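Side-chain contacts in D-3-phosphoglycerate dehydrogenase-related protein (Vibrio cholerae, PDB 4S1V), which probably catalyses the NAD-dependent interconversion of a D-2-hydroxyacid and its 2-oxoacid, as in D-3-phosphoglycerate dehydrogenase: residues W111-A116 / N282-P287; A260-Y265 / E275-L280. All coordinates share one frame; numbering follows the deposited sequence.

Contact 1 (W111-A116 / N282-P287); sequences WSLILA and NVLCAP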
loop_
_atom_site.group_PDB
_atom_site.type_symbol
_atom_site.label_atom_id
_atom_site.label_comp_id
_atom_site.label_asym_id
_atom_site.label_seq_id
_atom_site.Cartn_x
_atom_site.Cartn_y
_atom_site.Cartn_z
ATOM N N TRP C 111 9.646 25.321 0.217
ATOM C CA TRP C 111 10.406 24.637 1.246
ATOM C C TRP C 111 9.641 23.509 1.875
ATOM O O TRP C 111 10.197 22.442 2.160
ATOM C CB TRP C 111 10.897 25.609 2.315
ATOM C CG TRP C 111 12.159 25.082 2.934
ATOM C CD1 TRP C 111 12.350 24.625 4.237
ATOM C CD2 TRP C 111 13.443 24.863 2.256
ATOM N NE1 TRP C 111 13.638 24.180 4.414
ATOM C CE2 TRP C 111 14.347 24.298 3.263
ATOM C CE3 TRP C 111 13.924 25.095 0.967
ATOM C CZ2 TRP C 111 15.663 23.982 2.968
ATOM C CZ3 TRP C 111 15.256 24.769 0.684
ATOM C CH2 TRP C 111 16.101 24.229 1.664
ATOM N N SER C 112 8.351 23.740 2.098
ATOM C CA SER C 112 7.460 22.725 2.643
ATOM C C SER C 112 7.386 21.492 1.735
ATOM O O SER C 112 7.323 20.357 2.220
ATOM C CB SER C 112 6.063 23.313 2.851
ATOM O OG SER C 112 5.187 22.346 3.400
ATOM N N LEU C 113 7.397 21.723 0.424
ATOM C CA LEU C 113 7.392 20.644 -0.561
ATOM C C LEU C 113 8.696 19.873 -0.483
ATOM O O LEU C 113 8.708 18.641 -0.499
ATOM C CB LEU C 113 7.202 21.188 -1.989
ATOM C CG LEU C 113 5.928 21.927 -2.421
ATOM C CD1 LEU C 113 5.711 21.755 -3.920
ATOM C CD2 LEU C 113 4.695 21.448 -1.671
ATOM N N ILE C 114 9.795 20.611 -0.392
ATOM C CA ILE C 114 11.128 20.009 -0.341
ATOM C C ILE C 114 11.265 19.095 0.878
ATOM O O ILE C 114 11.735 17.961 0.762
ATOM C CB ILE C 114 12.227 21.100 -0.392
ATOM C CG1 ILE C 114 12.309 21.678 -1.810
ATOM C CG2 ILE C 114 13.577 20.549 0.042
ATOM C CD1 ILE C 114 12.990 23.032 -1.912
ATOM N N LEU C 115 10.817 19.584 2.030
ATOM C CA LEU C 115 10.887 18.823 3.276
ATOM C C LEU C 115 9.924 17.645 3.306
ATOM O O LEU C 115 10.294 16.569 3.768
ATOM C CB LEU C 115 10.660 19.733 4.481
ATOM C CG LEU C 115 11.813 20.619 4.948
ATOM C CD1 LEU C 115 11.267 21.715 5.855
ATOM C CD2 LEU C 115 12.896 19.820 5.671
ATOM N N ALA C 116 8.701 17.843 2.804
ATOM C CA ALA C 116 7.706 16.764 2.716
ATOM C C ALA C 116 8.170 15.628 1.797
ATOM O O ALA C 116 8.056 14.448 2.137
ATOM C CB ALA C 116 6.364 17.302 2.240
ATOM N N ASN C 282 6.742 8.470 -6.571
ATOM C CA ASN C 282 7.972 9.254 -6.392
ATOM C C ASN C 282 7.887 10.737 -6.789
ATOM O O ASN C 282 8.901 11.441 -6.801
ATOM C CB ASN C 282 9.173 8.565 -7.072
ATOM C CG ASN C 282 9.023 8.451 -8.582
ATOM O OD1 ASN C 282 7.918 8.453 -9.115
ATOM N ND2 ASN C 282 10.152 8.343 -9.282
ATOM N N VAL C 283 6.687 11.209 -7.120
ATOM C CA VAL C 283 6.472 12.638 -7.385
ATOM C C VAL C 283 5.446 13.198 -6.406
ATOM O O VAL C 283 4.306 12.729 -6.342
ATOM C CB VAL C 283 6.012 12.909 -8.838
ATOM C CG1 VAL C 283 5.728 14.396 -9.060
ATOM C CG2 VAL C 283 7.052 12.418 -9.833
ATOM N N LEU C 284 5.859 14.193 -5.633
ATOM C CA LEU C 284 4.937 14.914 -4.782
ATOM C C LEU C 284 4.247 15.971 -5.640
ATOM O O LEU C 284 4.909 16.788 -6.281
ATOM C CB LEU C 284 5.676 15.536 -3.583
ATOM C CG LEU C 284 4.847 16.216 -2.483
ATOM C CD1 LEU C 284 5.549 16.149 -1.140
ATOM C CD2 LEU C 284 4.499 17.666 -2.826
ATOM N N CYS C 285 2.915 15.928 -5.666
ATOM C CA CYS C 285 2.113 16.850 -6.479
ATOM C C CYS C 285 1.213 17.712 -5.591
ATOM O O CYS C 285 0.346 17.191 -4.878
ATOM C CB CYS C 285 1.235 16.077 -7.475
ATOM S SG CYS C 285 2.117 15.105 -8.720
ATOM N N ALA C 286 1.428 19.026 -5.630
ATOM C CA ALA C 286 0.593 19.973 -4.889
ATOM C C ALA C 286 -0.197 20.839 -5.871
ATOM O O ALA C 286 0.293 21.109 -6.970
ATOM C CB ALA C 286 1.450 20.836 -3.973
ATOM N N PRO C 287 -1.411 21.288 -5.478
ATOM C CA PRO C 287 -2.306 22.027 -6.375
ATOM C C PRO C 287 -2.063 23.549 -6.465
ATOM O O PRO C 287 -2.899 24.349 -6.034
ATOM C CB PRO C 287 -3.690 21.729 -5.789
ATOM C CG PRO C 287 -3.441 21.578 -4.326
ATOM C CD PRO C 287 -2.064 20.986 -4.185
#
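L113 and A116 pack against L284 and A286 in a wholly apolar helix-on-sheet contact of the NAD-binding Rossmann domain, joining helix 104-119 to strand 283-285, the outermost strand of the seven-stranded parallel sheet within this chain. L113 and A116 stand three residues apart, roughly one helical turn, and therefore share a helix face. L284 and A286 are separated by a single residue, and along extended backbone that puts both on the face turned to the helix, while C285 points the other way.

L284 makes the central bridge. Its CG lies anti to the backbone N (chi1 -174°), which carries the branched end of the side chain out over the helix, and the two methyls then divide the work. L284 CD1 meets A116 CB at 3.7 Å, the shortest contact between the segments, whereas L284 CD2 lies 4.0 Å from L113 CD2. L113 and L284 approach obliquely. The same L113 methyl also touches A286: L113 CD2 is 4.0 Å from A286 CB, so one methyl touches both strand-side residues. Residue size suits each place. At A116 the side chain is a single methyl pointing toward the strand, and the end of L284 comes up against it. L113 leaves its helix at a slant to the strand, and it is the far end of its side chain, CD2, that reaches L284 and A286.

Neighbouring elements enclose the contact. L121 of the second subunit packs on S112, L113 and A116, placing this side of the helix at a subunit interface. On another side of the helix, W111 meets F169 edge-to-face. The strand itself is held in the sheet by backbone hydrogen bonds from L284 and A286 to strand 259-262, where A261 lies beside L284.

Contact 2 (A260-Y265 / E275-L280); sequences AAVDVY and EPLLSL
The connection from strand 259-262 to strand 283-285, the last two strands of the Rossmann-type sheet, folds back here so that V262 and Y265 meet L277 and E275, around the short 3-10 turn 276-278. V262 CG2 lies 4.1 Å from L277 CD1, the two side chains crossing at about a right angle; valine, branched at CB, offers a methyl close to the strand backbone, while leucine carries its methyl further out from the turn. Beside it, E275 runs across Y265. E275 CG is 4.0 Å from Y265 CD2, and E275 OE1 comes to 3.9 Å from Y265 CB, approaching the ring obliquely with the carboxylate plane turned 41° from the ring plane. The bend of the glutamate chain (chi2 50°) brings its carboxylate back over its own turn, where OE2 accepts L277 N-H through the anti lone pair, at 2.9 Å and a nearly straight 163°. Y265 sends its hydroxyl the other way, to A286 O.

The two segments meet by packing alone, with no hydrogen bond or salt bridge between them. The polar ends are engaged separately: one bond restrains the rotation of the carboxylate, and the donated amide N-H would be expected to favour its negative charge.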
loop_
_atom_site.group_PDB
_atom_site.type_symbol
_atom_site.label_atom_id
_atom_site.label_comp_id
_atom_site.label_asym_id
_atom_site.label_seq_id
_atom_site.Cartn_x
_atom_site.Cartn_y
_atom_site.Cartn_z
ATOM N N ALA C 260 10.684 13.811 -7.281
ATOM C CA ALA C 260 10.316 15.124 -7.774
ATOM C C ALA C 260 9.235 15.711 -6.880
ATOM O O ALA C 260 8.539 14.981 -6.178
ATOM C CB ALA C 260 9.858 15.060 -9.226
ATOM N N ALA C 261 9.137 17.036 -6.874
ATOM C CA ALA C 261 8.060 17.730 -6.200
ATOM C C ALA C 261 7.635 18.881 -7.111
ATOM O O ALA C 261 8.479 19.665 -7.550
ATOM C CB ALA C 261 8.529 18.249 -4.850
ATOM N N VAL C 262 6.344 18.953 -7.426
ATOM C CA VAL C 262 5.822 20.000 -8.308
ATOM C C VAL C 262 4.586 20.697 -7.732
ATOM O O VAL C 262 3.765 20.074 -7.051
ATOM C CB VAL C 262 5.538 19.489 -9.745
ATOM C CG1 VAL C 262 6.838 19.150 -10.456
ATOM C CG2 VAL C 262 4.599 18.287 -9.739
ATOM N N ASP C 263 4.471 21.992 -8.007
ATOM C CA ASP C 263 3.335 22.806 -7.580
ATOM C C ASP C 263 2.517 23.202 -8.800
ATOM O O ASP C 263 1.407 23.723 -8.688
ATOM C CB ASP C 263 3.854 24.070 -6.869
ATOM C CG ASP C 263 2.792 24.750 -6.008
ATOM O OD1 ASP C 263 2.014 24.037 -5.344
ATOM O OD2 ASP C 263 2.734 26.004 -5.984
ATOM N N VAL C 264 3.087 22.941 -9.970
ATOM C CA VAL C 264 2.642 23.531 -11.223
ATOM C C VAL C 264 2.615 22.491 -12.348
ATOM O O VAL C 264 3.363 21.509 -12.314
ATOM C CB VAL C 264 3.535 24.734 -11.616
ATOM C CG1 VAL C 264 3.312 25.893 -10.656
ATOM C CG2 VAL C 264 5.005 24.336 -11.633
ATOM N N TYR C 265 1.737 22.710 -13.330
ATOM C CA TYR C 265 1.423 21.715 -14.363
ATOM C C TYR C 265 1.096 22.399 -15.687
ATOM O O TYR C 265 0.739 23.582 -15.715
ATOM C CB TYR C 265 0.241 20.828 -13.925
ATOM C CG TYR C 265 0.365 20.335 -12.490
ATOM C CD1 TYR C 265 -0.098 21.112 -11.432
ATOM C CD2 TYR C 265 0.982 19.112 -12.195
ATOM C CE1 TYR C 265 0.026 20.688 -10.128
ATOM C CE2 TYR C 265 1.102 18.677 -10.884
ATOM C CZ TYR C 265 0.623 19.476 -9.863
ATOM O OH TYR C 265 0.737 19.073 -8.562
ATOM N N GLU C 275 -3.366 14.213 -16.076
ATOM C CA GLU C 275 -1.995 14.554 -15.703
ATOM C C GLU C 275 -1.238 13.283 -15.281
ATOM O O GLU C 275 -1.515 12.722 -14.225
ATOM C CB GLU C 275 -1.994 15.590 -14.564
ATOM C CG GLU C 275 -0.624 15.943 -13.990
ATOM C CD GLU C 275 0.390 16.289 -15.064
ATOM O OE1 GLU C 275 0.263 17.365 -15.684
ATOM O OE2 GLU C 275 1.305 15.476 -15.300
ATOM N N PRO C 276 -0.270 12.831 -16.097
ATOM C CA PRO C 276 0.417 11.576 -15.750
ATOM C C PRO C 276 1.239 11.641 -14.453
ATOM O O PRO C 276 1.412 10.620 -13.788
ATOM C CB PRO C 276 1.321 11.317 -16.961
ATOM C CG PRO C 276 1.490 12.648 -17.626
ATOM C CD PRO C 276 0.226 13.411 -17.360
ATOM N N LEU C 277 1.719 12.829 -14.087
ATOM C CA LEU C 277 2.499 12.991 -12.857
ATOM C C LEU C 277 1.756 12.588 -11.586
ATOM O O LEU C 277 2.389 12.202 -10.608
ATOM C CB LEU C 277 3.041 14.419 -12.714
ATOM C CG LEU C 277 4.201 14.878 -13.594
ATOM C CD1 LEU C 277 4.487 16.355 -13.330
ATOM C CD2 LEU C 277 5.446 14.042 -13.342
ATOM N N LEU C 278 0.427 12.648 -11.614
ATOM C CA LEU C 278 -0.396 12.291 -10.457
ATOM C C LEU C 278 -0.439 10.790 -10.139
ATOM O O LEU C 278 -0.983 10.386 -9.113
ATOM C CB LEU C 278 -1.818 12.838 -10.627
ATOM C CG LEU C 278 -1.970 14.338 -10.322
ATOM C CD1 LEU C 278 -3.304 14.901 -10.789
ATOM C CD2 LEU C 278 -1.788 14.595 -8.838
ATOM N N SER C 279 0.139 9.971 -11.008
ATOM C CA SER C 279 0.147 8.526 -10.798
ATOM C C SER C 279 1.507 7.944 -10.416
ATOM O O SER C 279 1.708 6.740 -10.536
ATOM C CB SER C 279 -0.384 7.805 -12.040
ATOM O OG SER C 279 -1.708 8.220 -12.330
ATOM N N LEU C 280 2.433 8.778 -9.948
ATOM C CA LEU C 280 3.755 8.286 -9.541
ATOM C C LEU C 280 3.990 8.479 -8.048
ATOM O O LEU C 280 3.900 9.604 -7.551
ATOM C CB LEU C 280 4.872 8.960 -10.349
ATOM C CG LEU C 280 4.932 8.725 -11.856
ATOM C CD1 LEU C 280 6.084 9.517 -12.446
ATOM C CD2 LEU C 280 5.090 7.246 -12.206
#

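Overall arrangement
The two contacts meet at the edge of one parallel sheet and lie on its opposite faces: contact 1 brings a helix over one, contact 2 folds the connecting loop over the other. Their strands are neighbours, joined by backbone bonding such as L284 O to V262 N at 2.8 Å, and the Y265 hydroxyl adds a second tie, to the backbone O of A286. Both are buried, contact 1 throughout and contact 2 except at E275, which is partly exposed; contact 1 is purely aliphatic, whereas contact 2 adds an aromatic ring and a carboxylate. Both touch the second subunit, and 275-280 also reaches the third.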